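Long-range contacts in uncharacterized protein (Methanosarcina mazei, PDB 3R6A), which is of unknown function but belongs to the glyoxalase/bleomycin resistance protein/dioxygenase superfamily and pairs with a second copy of itself: residues 10-14 with 61-67; 74-79 with 114-118. All blocks are in the same frame, centred on the assembly; numbering follows the deposited sequence.

Interaction 1. Residues 10-14 with 61-67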
loop_
_atom_site.group_PDB
_atom_site.type_symbol
_atom_site.label_atom_id
_atom_site.label_comp_id
_atom_site.label_asym_id
_atom_site.label_seq_id
_atom_site.Cartn_x
_atom_site.Cartn_y
_atom_site.Cartn_z
ATOM N N SER B 10 -1.369 2.525 1.997
ATOM C CA SER B 10 -1.533 1.137 1.566
ATOM C C SER B 10 -2.971 0.727 1.861
ATOM O O SER B 10 -3.512 1.050 2.916
ATOM C CB SER B 10 -0.562 0.233 2.319
ATOM O OG SER B 10 0.771 0.655 2.089
ATOM N N ARG B 11 -3.569 -0.011 0.934
ATOM C CA ARG B 11 -4.960 -0.418 1.052
ATOM C C ARG B 11 -5.184 -1.868 1.449
ATOM O O ARG B 11 -4.589 -2.775 0.875
ATOM C CB ARG B 11 -5.664 -0.158 -0.281
ATOM C CG ARG B 11 -5.624 1.298 -0.734
ATOM C CD ARG B 11 -5.762 1.401 -2.252
ATOM N NE ARG B 11 -7.081 0.998 -2.753
ATOM C CZ ARG B 11 -8.126 1.815 -2.860
ATOM N NH1 ARG B 11 -8.020 3.088 -2.498
ATOM N NH2 ARG B 11 -9.274 1.369 -3.359
ATOM N N LEU B 12 -6.049 -2.071 2.438
ATOM C CA LEU B 12 -6.408 -3.406 2.890
ATOM C C LEU B 12 -7.928 -3.484 2.774
ATOM O O LEU B 12 -8.633 -2.498 3.018
ATOM C CB LEU B 12 -5.969 -3.647 4.341
ATOM C CG LEU B 12 -4.464 -3.647 4.622
ATOM C CD1 LEU B 12 -4.215 -4.080 6.061
ATOM C CD2 LEU B 12 -3.750 -4.592 3.663
ATOM N N TYR B 13 -8.420 -4.657 2.396
ATOM C CA TYR B 13 -9.845 -4.885 2.198
ATOM C C TYR B 13 -10.353 -5.928 3.175
ATOM O O TYR B 13 -9.847 -7.049 3.219
ATOM C CB TYR B 13 -10.069 -5.348 0.763
ATOM C CG TYR B 13 -9.339 -4.481 -0.227
ATOM C CD1 TYR B 13 -9.944 -3.353 -0.778
ATOM C CD2 TYR B 13 -8.011 -4.752 -0.571
ATOM C CE1 TYR B 13 -9.246 -2.513 -1.645
ATOM C CE2 TYR B 13 -7.308 -3.920 -1.433
ATOM C CZ TYR B 13 -7.931 -2.804 -1.966
ATOM O OH TYR B 13 -7.236 -1.979 -2.816
ATOM N N VAL B 14 -11.363 -5.550 3.952
ATOM C CA VAL B 14 -11.926 -6.436 4.958
ATOM C C VAL B 14 -13.451 -6.443 4.914
ATOM O O VAL B 14 -14.071 -5.557 4.328
ATOM C CB VAL B 14 -11.459 -6.011 6.368
ATOM C CG1 VAL B 14 -9.932 -6.055 6.440
ATOM C CG2 VAL B 14 -11.971 -4.609 6.692
ATOM N N LEU B 61 -16.496 -4.659 -2.445
ATOM C CA LEU B 61 -15.054 -4.415 -2.428
ATOM C C LEU B 61 -14.354 -4.678 -3.757
ATOM O O LEU B 61 -13.316 -4.081 -4.046
ATOM C CB LEU B 61 -14.387 -5.288 -1.360
ATOM C CG LEU B 61 -14.694 -5.039 0.117
ATOM C CD1 LEU B 61 -14.078 -6.147 0.954
ATOM C CD2 LEU B 61 -14.149 -3.683 0.535
ATOM N N LYS B 62 -14.920 -5.573 -4.563
ATOM C CA LYS B 62 -14.314 -5.936 -5.840
ATOM C C LYS B 62 -13.713 -4.778 -6.644
ATOM O O LYS B 62 -12.523 -4.794 -6.958
ATOM C CB LYS B 62 -15.320 -6.701 -6.707
ATOM C CG LYS B 62 -14.683 -7.365 -7.921
ATOM C CD LYS B 62 -15.666 -8.232 -8.706
ATOM C CE LYS B 62 -16.698 -7.398 -9.456
ATOM N NZ LYS B 62 -17.499 -8.242 -10.397
ATOM N N PRO B 63 -14.519 -3.758 -6.982
ATOM C CA PRO B 63 -13.987 -2.630 -7.753
ATOM C C PRO B 63 -12.876 -1.848 -7.051
ATOM O O PRO B 63 -12.003 -1.274 -7.706
ATOM C CB PRO B 63 -15.228 -1.779 -8.015
ATOM C CG PRO B 63 -16.062 -2.036 -6.813
ATOM C CD PRO B 63 -15.932 -3.528 -6.635
ATOM N N PHE B 64 -12.908 -1.826 -5.722
ATOM C CA PHE B 64 -11.898 -1.109 -4.947
ATOM C C PHE B 64 -10.542 -1.799 -4.993
ATOM O O PHE B 64 -9.499 -1.155 -4.858
ATOM C CB PHE B 64 -12.359 -0.968 -3.495
ATOM C CG PHE B 64 -13.507 -0.018 -3.321
ATOM C CD1 PHE B 64 -13.282 1.350 -3.217
ATOM C CD2 PHE B 64 -14.815 -0.485 -3.317
ATOM C CE1 PHE B 64 -14.349 2.245 -3.115
ATOM C CE2 PHE B 64 -15.889 0.399 -3.216
ATOM C CZ PHE B 64 -15.656 1.765 -3.116
ATOM N N ARG B 65 -10.554 -3.111 -5.197
ATOM C CA ARG B 65 -9.314 -3.875 -5.243
ATOM C C ARG B 65 -8.466 -3.604 -6.475
ATOM O O ARG B 65 -7.293 -3.977 -6.517
ATOM C CB ARG B 65 -9.610 -5.374 -5.147
ATOM C CG ARG B 65 -9.983 -5.850 -3.756
ATOM C CD ARG B 65 -10.308 -7.334 -3.782
ATOM N NE ARG B 65 -10.499 -7.894 -2.449
ATOM C CZ ARG B 65 -9.516 -8.125 -1.585
ATOM N NH1 ARG B 65 -8.258 -7.845 -1.907
ATOM N NH2 ARG B 65 -9.790 -8.646 -0.399
ATOM N N ASN B 66 -9.041 -2.947 -7.478
ATOM C CA ASN B 66 -8.273 -2.661 -8.685
ATOM C C ASN B 66 -7.278 -1.521 -8.495
ATOM O O ASN B 66 -6.394 -1.317 -9.324
ATOM C CB ASN B 66 -9.207 -2.353 -9.856
ATOM C CG ASN B 66 -10.039 -3.552 -10.255
ATOM O OD1 ASN B 66 -9.523 -4.664 -10.367
ATOM N ND2 ASN B 66 -11.327 -3.335 -10.477
ATOM N N THR B 67 -7.424 -0.782 -7.401
ATOM C CA THR B 67 -6.520 0.328 -7.107
ATOM C C THR B 67 -5.393 -0.181 -6.213
ATOM O O THR B 67 -5.642 -0.689 -5.121
ATOM C CB THR B 67 -7.269 1.477 -6.404
ATOM O OG1 THR B 67 -8.292 1.978 -7.277
ATOM C CG2 THR B 67 -6.312 2.610 -6.058
HETATM O O HOH W 1 -4.662 -2.799 -3.289
#

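Interaction 2. Residues 74-79 with 114-118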
loop_
_atom_site.group_PDB
_atom_site.type_symbol
_atom_site.label_atom_id
_atom_site.label_comp_id
_atom_site.label_asym_id
_atom_site.label_seq_id
_atom_site.Cartn_x
_atom_site.Cartn_y
_atom_site.Cartn_z
ATOM N N ASP B 74 -0.656 17.336 -2.326
ATOM C CA ASP B 74 -0.956 18.730 -2.031
ATOM C C ASP B 74 -1.862 19.345 -3.099
ATOM O O ASP B 74 -2.755 20.132 -2.785
ATOM C CB ASP B 74 0.348 19.528 -1.925
ATOM C CG ASP B 74 1.063 19.664 -3.256
ATOM O OD1 ASP B 74 0.996 18.723 -4.076
ATOM O OD2 ASP B 74 1.707 20.712 -3.480
ATOM N N SER B 75 -1.641 18.971 -4.355
ATOM C CA SER B 75 -2.432 19.513 -5.454
ATOM C C SER B 75 -2.723 18.512 -6.570
ATOM O O SER B 75 -1.813 18.090 -7.281
ATOM C CB SER B 75 -1.709 20.727 -6.044
ATOM O OG SER B 75 -2.312 21.150 -7.256
ATOM N N LEU B 76 -3.991 18.146 -6.737
ATOM C CA LEU B 76 -4.367 17.203 -7.793
ATOM C C LEU B 76 -4.021 17.737 -9.173
ATOM O O LEU B 76 -3.502 17.013 -10.016
ATOM C CB LEU B 76 -5.870 16.914 -7.791
ATOM C CG LEU B 76 -6.531 15.905 -6.857
ATOM C CD1 LEU B 76 -7.942 15.635 -7.389
ATOM C CD2 LEU B 76 -5.736 14.612 -6.795
ATOM N N ASP B 77 -4.332 19.008 -9.401
ATOM C CA ASP B 77 -4.087 19.629 -10.696
ATOM C C ASP B 77 -2.645 19.531 -11.174
ATOM O O ASP B 77 -2.400 19.242 -12.345
ATOM C CB ASP B 77 -4.541 21.087 -10.659
ATOM C CG ASP B 77 -5.980 21.227 -10.214
ATOM O OD1 ASP B 77 -6.844 20.526 -10.782
ATOM O OD2 ASP B 77 -6.249 22.033 -9.297
ATOM N N LYS B 78 -1.693 19.769 -10.279
ATOM C CA LYS B 78 -0.283 19.689 -10.646
ATOM C C LYS B 78 0.077 18.272 -11.086
ATOM O O LYS B 78 0.783 18.075 -12.079
ATOM C CB LYS B 78 0.596 20.107 -9.464
ATOM C CG LYS B 78 1.340 21.423 -9.679
ATOM C CD LYS B 78 0.393 22.578 -9.954
ATOM C CE LYS B 78 -0.425 22.950 -8.725
ATOM N NZ LYS B 78 -1.344 24.096 -8.996
ATOM N N PHE B 79 -0.416 17.285 -10.344
ATOM C CA PHE B 79 -0.150 15.885 -10.667
ATOM C C PHE B 79 -0.863 15.459 -11.943
ATOM O O PHE B 79 -0.321 14.696 -12.736
ATOM C CB PHE B 79 -0.572 14.981 -9.502
ATOM C CG PHE B 79 0.459 14.882 -8.415
ATOM C CD1 PHE B 79 1.525 13.996 -8.535
ATOM C CD2 PHE B 79 0.394 15.706 -7.296
ATOM C CE1 PHE B 79 2.517 13.930 -7.558
ATOM C CE2 PHE B 79 1.382 15.649 -6.309
ATOM C CZ PHE B 79 2.445 14.760 -6.441
ATOM N N GLU B 114 -5.015 5.914 -6.789
ATOM C CA GLU B 114 -6.005 6.922 -6.440
ATOM C C GLU B 114 -5.249 8.109 -5.854
ATOM O O GLU B 114 -4.482 7.952 -4.902
ATOM C CB GLU B 114 -6.997 6.394 -5.401
ATOM C CG GLU B 114 -7.935 7.471 -4.888
ATOM C CD GLU B 114 -8.798 6.996 -3.741
ATOM O OE1 GLU B 114 -8.281 6.250 -2.879
ATOM O OE2 GLU B 114 -9.988 7.380 -3.696
ATOM N N TYR B 115 -5.436 9.283 -6.446
ATOM C CA TYR B 115 -4.793 10.502 -5.960
ATOM C C TYR B 115 -5.848 11.292 -5.194
ATOM O O TYR B 115 -6.940 11.550 -5.704
ATOM C CB TYR B 115 -4.267 11.335 -7.131
ATOM C CG TYR B 115 -3.031 10.755 -7.774
ATOM C CD1 TYR B 115 -1.769 11.282 -7.505
ATOM C CD2 TYR B 115 -3.120 9.675 -8.655
ATOM C CE1 TYR B 115 -0.627 10.756 -8.098
ATOM C CE2 TYR B 115 -1.982 9.139 -9.252
ATOM C CZ TYR B 115 -0.739 9.688 -8.972
ATOM O OH TYR B 115 0.389 9.198 -9.591
ATOM N N VAL B 116 -5.521 11.679 -3.967
ATOM C CA VAL B 116 -6.472 12.411 -3.143
ATOM C C VAL B 116 -5.904 13.723 -2.633
ATOM O O VAL B 116 -4.728 13.810 -2.287
ATOM C CB VAL B 116 -6.899 11.561 -1.930
ATOM C CG1 VAL B 116 -7.919 12.319 -1.091
ATOM C CG2 VAL B 116 -7.469 10.234 -2.403
ATOM N N GLU B 117 -6.756 14.740 -2.589
ATOM C CA GLU B 117 -6.377 16.054 -2.094
ATOM C C GLU B 117 -7.379 16.376 -0.992
ATOM O O GLU B 117 -8.583 16.377 -1.229
ATOM C CB GLU B 117 -6.483 17.092 -3.211
ATOM C CG GLU B 117 -6.012 18.483 -2.822
ATOM C CD GLU B 117 -6.274 19.507 -3.911
ATOM O OE1 GLU B 117 -5.727 19.354 -5.024
ATOM O OE2 GLU B 117 -7.035 20.464 -3.655
ATOM N N HIS B 118 -6.885 16.623 0.215
ATOM C CA HIS B 118 -7.757 16.940 1.337
ATOM C C HIS B 118 -7.985 18.444 1.446
ATOM O O HIS B 118 -7.059 19.238 1.274
ATOM C CB HIS B 118 -7.149 16.410 2.640
ATOM C CG HIS B 118 -7.279 14.928 2.814
ATOM N ND1 HIS B 118 -6.541 14.222 3.738
ATOM C CD2 HIS B 118 -8.085 14.026 2.205
ATOM C CE1 HIS B 118 -6.885 12.947 3.692
ATOM N NE2 HIS B 118 -7.820 12.801 2.772
#

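Interaction 1. Residues 10-14 with 61-67
The side chains of R11 and Y13, two residues apart on strand 5-14, reach the segment 61-67, where the long arm of R65 lies across the tyrosine ring. R65 CG sits almost exactly over the ring, 3.7 Å from the Y13 ring centroid and 6° off its normal, a CH-pi contact. The two side chains run in opposite directions, so the R65 guanidinium ends up near the root of the tyrosine; its plane is turned 41° from the ring, and R65 NH1 comes within 3.4 Å of Y13 CD2. Because R65 is extended from CG to NE, aliphatic carbons and cationic head both follow the aromatic side chain. L61 adds its CD1 methyl, 4.1 Å from Y13 CB.

R11 approaches the turn differently. A bend at chi3 turns its guanidinium so that NH2 donates to F64 O at 2.9 Å and 160°, with the acceptor close to the guanidinium plane, while T67 CB lies over one face toward the rim. Its NE donates to Y13 OH at 3.0 Å, again near that plane, tying the tyrosine hydroxyl to the arginine. The same hydroxyl is hydrogen-bonded to a water, which is also within hydrogen-bonding distance of T67 O. NH1 continues to T70 in a hydrogen bond, so three nitrogens of one guanidinium have partners and its rotation is fixed.

Y13 also packs on Q68 of the second subunit. The contact joins a central strand of the mixed sheet to the irregular helical turn that leads into strand 69-73, the linker between the two βαβββ modules characteristic of the glyoxalase/bleomycin resistance fold.

Interaction 2. Residues 74-79 with 114-118
E117 OE1 accepts the backbone N-H of L76 at 2.7 Å and 171°, the donor lying nearly along the carboxylate C-O axis. The glutamate gets there by placing CG anti to its own N (chi1 -176°) and staying extended, which carries the carboxylate from strand 112-118 to the first turn of helix 76-84. There OE1 also lies 3.3 Å from S75 CA, and E117 CG lies against the D74 carbonyl oxygen. A long, weak ion pair joins OE1 to R101, whose firmer salt bridge is with D77. The positive helix end would probably favour the ionised glutamate, but the nearby D77 carboxylate would oppose it.

Beside the polar bond, L76 crosses the strand side chains obliquely: its CD2 methyl rests 3.6 Å from Y115 CB, and its CG meets E117 CB. F79, one turn on, brings CD1 to 3.9 Å from Y115 CE1, the ring planes 41° apart. Y115 OH is hydrogen-bonded to H107 NE2, and F79 and Y115 both pack on L27 of the second subunit.

S75 is the N-cap, its OG accepting weakly from K78 N. This N-capped helix, following strand 69-73, packs on the neighbouring parallel strand 112-118 in the mixed sheet of the glyoxalase/bleomycin resistance fold.

How the interactions relate
From the N terminus, strand 5-14 supplies the first half of interaction 1, and the chain runs through helix 17-27 and strands 34-35, 44-48 and 51-55 before 61-67 closes that loop, joining strand 5-14 to the segment before strand 69-73. Interaction 2 opens only afterwards and closes when strand 112-118 returns alongside helix 76-84. The loops are thus in series, neither nested nor crossing, with centres about 20 Å apart on opposite sides of the chain's centre. Strand 69-73 lies between strands 5-14 and 112-118 in the shared sheet. The contacts nevertheless meet: R11 NH1 and E114 OE1 form a salt bridge at 3.2 Å, and T67 packs on E114. Both touch the second subunit.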